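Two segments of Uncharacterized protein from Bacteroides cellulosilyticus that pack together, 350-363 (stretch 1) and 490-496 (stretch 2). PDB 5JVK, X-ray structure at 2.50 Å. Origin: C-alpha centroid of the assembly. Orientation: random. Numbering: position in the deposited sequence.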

# COMPACT_ATOMS: atom_id res chain seq x y z
N ASP A 350 -0.69 14.23 -8.22
CA ASP A 350 -1.28 13.61 -7.02
C ASP A 350 -2.50 12.75 -7.38
O ASP A 350 -2.68 11.67 -6.83
CB ASP A 350 -1.72 14.68 -6.00
CG ASP A 350 -0.58 15.21 -5.14
OD1 ASP A 350 0.50 14.59 -5.08
OD2 ASP A 350 -0.79 16.27 -4.51
N ILE A 351 -3.32 13.24 -8.31
CA ILE A 351 -4.54 12.55 -8.71
C ILE A 351 -4.24 11.28 -9.53
O ILE A 351 -5.00 10.31 -9.46
CB ILE A 351 -5.52 13.50 -9.45
CG1 ILE A 351 -6.95 12.97 -9.39
CG2 ILE A 351 -5.10 13.76 -10.89
CD1 ILE A 351 -7.57 12.99 -8.00
N GLU A 352 -3.14 11.29 -10.28
CA GLU A 352 -2.66 10.09 -10.98
C GLU A 352 -2.21 9.01 -9.99
O GLU A 352 -2.58 7.84 -10.14
CB GLU A 352 -1.55 10.43 -11.98
CG GLU A 352 -2.04 11.17 -13.21
CD GLU A 352 -0.93 11.68 -14.13
OE1 GLU A 352 0.24 11.78 -13.69
OE2 GLU A 352 -1.24 12.01 -15.29
N GLN A 353 -1.43 9.42 -8.99
CA GLN A 353 -1.00 8.52 -7.90
C GLN A 353 -2.19 7.84 -7.23
O GLN A 353 -2.16 6.64 -6.95
CB GLN A 353 -0.17 9.28 -6.85
CG GLN A 353 0.58 8.37 -5.87
CD GLN A 353 0.96 9.05 -4.55
OE1 GLN A 353 0.25 9.92 -4.05
NE2 GLN A 353 2.08 8.62 -3.97
N ALA A 354 -3.24 8.62 -6.96
CA ALA A 354 -4.47 8.10 -6.37
C ALA A 354 -5.17 7.13 -7.32
O ALA A 354 -5.51 6.01 -6.93
CB ALA A 354 -5.41 9.24 -6.01
N ALA A 355 -5.37 7.56 -8.56
CA ALA A 355 -5.99 6.72 -9.59
C ALA A 355 -5.26 5.38 -9.76
O ALA A 355 -5.90 4.33 -9.82
CB ALA A 355 -6.04 7.47 -10.92
N TYR A 356 -3.93 5.43 -9.83
CA TYR A 356 -3.12 4.23 -10.05
C TYR A 356 -3.08 3.31 -8.83
O TYR A 356 -2.93 2.10 -8.99
CB TYR A 356 -1.70 4.59 -10.50
CG TYR A 356 -1.60 5.38 -11.81
CD1 TYR A 356 -2.68 5.47 -12.71
CD2 TYR A 356 -0.41 6.01 -12.17
CE1 TYR A 356 -2.57 6.18 -13.89
CE2 TYR A 356 -0.30 6.72 -13.35
CZ TYR A 356 -1.38 6.80 -14.21
OH TYR A 356 -1.28 7.51 -15.39
N LEU A 357 -3.21 3.87 -7.63
CA LEU A 357 -3.32 3.06 -6.41
C LEU A 357 -4.59 2.20 -6.45
O LEU A 357 -4.52 0.99 -6.25
CB LEU A 357 -3.33 3.95 -5.16
CG LEU A 357 -3.26 3.23 -3.80
CD1 LEU A 357 -2.50 4.09 -2.79
CD2 LEU A 357 -4.63 2.87 -3.24
N ALA A 358 -5.73 2.83 -6.70
CA ALA A 358 -7.01 2.12 -6.79
C ALA A 358 -6.98 1.08 -7.89
O ALA A 358 -7.42 -0.06 -7.69
CB ALA A 358 -8.15 3.10 -7.03
N ARG A 359 -6.46 1.47 -9.05
CA ARG A 359 -6.36 0.58 -10.21
C ARG A 359 -5.43 -0.61 -9.98
O ARG A 359 -5.72 -1.71 -10.45
CB ARG A 359 -5.96 1.38 -11.46
CG ARG A 359 -7.16 2.07 -12.08
CD ARG A 359 -6.85 3.33 -12.87
NE ARG A 359 -6.03 3.10 -14.05
CZ ARG A 359 -5.80 4.02 -15.00
NH1 ARG A 359 -6.33 5.24 -14.93
NH2 ARG A 359 -5.03 3.71 -16.03
N THR A 360 -4.34 -0.40 -9.24
CA THR A 360 -3.44 -1.49 -8.85
C THR A 360 -4.17 -2.59 -8.07
O THR A 360 -4.07 -3.76 -8.41
CB THR A 360 -2.24 -0.99 -8.01
OG1 THR A 360 -1.42 -0.14 -8.82
CG2 THR A 360 -1.39 -2.14 -7.47
N TYR A 361 -4.90 -2.19 -7.03
CA TYR A 361 -5.59 -3.16 -6.17
C TYR A 361 -6.81 -3.79 -6.85
O TYR A 361 -7.11 -4.96 -6.61
CB TYR A 361 -5.94 -2.54 -4.82
CG TYR A 361 -4.72 -2.27 -3.97
CD1 TYR A 361 -3.95 -3.33 -3.48
CD2 TYR A 361 -4.31 -0.97 -3.66
CE1 TYR A 361 -2.82 -3.10 -2.71
CE2 TYR A 361 -3.18 -0.73 -2.89
CZ TYR A 361 -2.44 -1.80 -2.42
OH TYR A 361 -1.32 -1.59 -1.65
N LEU A 362 -7.49 -3.02 -7.69
CA LEU A 362 -8.60 -3.54 -8.50
C LEU A 362 -8.11 -4.54 -9.54
O LEU A 362 -8.69 -5.62 -9.69
CB LEU A 362 -9.38 -2.41 -9.16
CG LEU A 362 -10.19 -1.54 -8.18
CD1 LEU A 362 -10.57 -0.21 -8.81
CD2 LEU A 362 -11.43 -2.27 -7.69
N LEU A 363 -7.04 -4.20 -10.26
CA LEU A 363 -6.43 -5.13 -11.22
C LEU A 363 -5.74 -6.33 -10.53
O LEU A 363 -5.76 -7.44 -11.07
CB LEU A 363 -5.44 -4.41 -12.14
CG LEU A 363 -6.06 -3.43 -13.14
CD1 LEU A 363 -4.97 -2.56 -13.78
CD2 LEU A 363 -6.85 -4.14 -14.22
N SER A 490 -13.31 8.62 -15.86
CA SER A 490 -12.03 9.28 -15.70
C SER A 490 -10.96 8.23 -15.39
O SER A 490 -11.25 7.04 -15.27
CB SER A 490 -12.09 10.32 -14.58
OG SER A 490 -12.16 9.72 -13.30
N ILE A 491 -9.72 8.70 -15.26
CA ILE A 491 -8.63 7.85 -14.77
C ILE A 491 -8.91 7.28 -13.37
O ILE A 491 -8.48 6.17 -13.06
CB ILE A 491 -7.25 8.57 -14.80
CG1 ILE A 491 -7.21 9.80 -13.88
CG2 ILE A 491 -6.89 8.97 -16.24
CD1 ILE A 491 -5.84 10.43 -13.76
N LEU A 492 -9.65 8.03 -12.56
CA LEU A 492 -10.05 7.61 -11.22
C LEU A 492 -11.23 6.65 -11.31
O LEU A 492 -12.26 7.01 -11.87
CB LEU A 492 -10.45 8.82 -10.39
CG LEU A 492 -9.36 9.89 -10.17
CD1 LEU A 492 -9.98 11.27 -9.98
CD2 LEU A 492 -8.48 9.50 -8.99
N PRO A 493 -11.09 5.42 -10.77
CA PRO A 493 -12.23 4.49 -10.86
C PRO A 493 -13.47 4.96 -10.11
O PRO A 493 -13.37 5.58 -9.05
CB PRO A 493 -11.69 3.21 -10.23
CG PRO A 493 -10.22 3.29 -10.40
CD PRO A 493 -9.89 4.74 -10.25
N GLN A 494 -14.64 4.66 -10.69
CA GLN A 494 -15.92 4.82 -10.01
C GLN A 494 -16.55 3.44 -9.88
O GLN A 494 -16.11 2.49 -10.54
CB GLN A 494 -16.83 5.78 -10.77
CG GLN A 494 -17.38 5.27 -12.10
CD GLN A 494 -17.93 6.38 -12.96
OE1 GLN A 494 -19.14 6.49 -13.14
NE2 GLN A 494 -17.04 7.22 -13.49
N TYR A 495 -17.57 3.34 -9.04
CA TYR A 495 -18.11 2.06 -8.60
C TYR A 495 -19.64 2.05 -8.61
O TYR A 495 -20.27 3.00 -8.16
CB TYR A 495 -17.61 1.76 -7.19
CG TYR A 495 -16.13 1.95 -6.99
CD1 TYR A 495 -15.22 0.93 -7.28
CD2 TYR A 495 -15.62 3.15 -6.50
CE1 TYR A 495 -13.86 1.10 -7.09
CE2 TYR A 495 -14.26 3.34 -6.31
CZ TYR A 495 -13.38 2.31 -6.61
OH TYR A 495 -12.03 2.49 -6.42
N LEU A 496 -20.22 0.96 -9.13
CA LEU A 496 -21.66 0.71 -9.07
C LEU A 496 -21.93 -0.41 -8.07
O LEU A 496 -21.72 -1.58 -8.37
CB LEU A 496 -22.20 0.31 -10.44
CG LEU A 496 -22.30 1.41 -11.51
CD1 LEU A 496 -22.47 0.79 -12.89
CD2 LEU A 496 -23.46 2.35 -11.20

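Stretch 1 is helical throughout, from Asp350 to Leu363, and the helix runs on later in the chain. Its backbone is held by regular i to i+4 hydrogen bonds, such as Ala355 N to Ile351 O (2.9 Å) and Arg359 N to Ala355 O (3.0 Å). Stretch 2 begins as an irregular segment, Ser490 to Pro493, and becomes a strand from Gln494 onward. The backbones come closest at Ala355 and Leu492, whose CA atoms lie 4.5 Å apart. So near an approach is accommodated by the small side chain of Ala355, which points toward stretch 2 and places its CB 3.5 Å from Ile491 O. Together the two stretches bury 464 Å², summed over both sides.

Most of the contact is apolar and follows one side of the helix, through Ile351, Ala355, Ala358 and Leu362. At the N-terminal end, Ile351 starts out sideways, but its tail comes nearer, and CG1 packs 3.5 Å from Leu492 CD1. Leu492 mirrors this behaviour: its CA-to-CB bond points away, yet its side chain returns to the helix, setting CD2 3.7 Å from Ala355 CB and 4.3 Å from Ala354 CB. Ile491, the residue of stretch 2 most covered by the helix, lays CG1 3.9 Å from Ala355 CB and CD1 3.9 Å from Glu352 CG. That last contact uses the aliphatic part of the glutamate.

Pro493 points toward the helix and fits its compact ring among three side chains: its CG lies 3.7 Å from Arg359 CG, 3.9 Å from Leu362 CD1 and 4.0 Å from Ala358 CB. Farther along, Tyr495 leaves the strand sideways, but its long side chain reaches back to the helix. Its CE1 and OH each lie 3.9 Å from Leu362 CD1, which approaches the ring obliquely, and its OH is 4.0 Å from Ala358 CB.

One hydrogen bond joins the stretches. Arg359 NH1 donates to Ile491 O at 3.0 Å, with an N-H...O angle of 162°; the carbonyl oxygen sits at the edge of the guanidinium, near its plane, where an N-H can point almost straight at it. Arg359 thus serves two roles, its methylene CG against proline and its charged end satisfying a loop carbonyl, while NE and NH2 are hydrogen-bonded elsewhere in the structure. Within stretch 2, Ser490 OG makes a weak hydrogen bond to Leu492 O (3.1 Å), linking the side chain to the backbone two residues on.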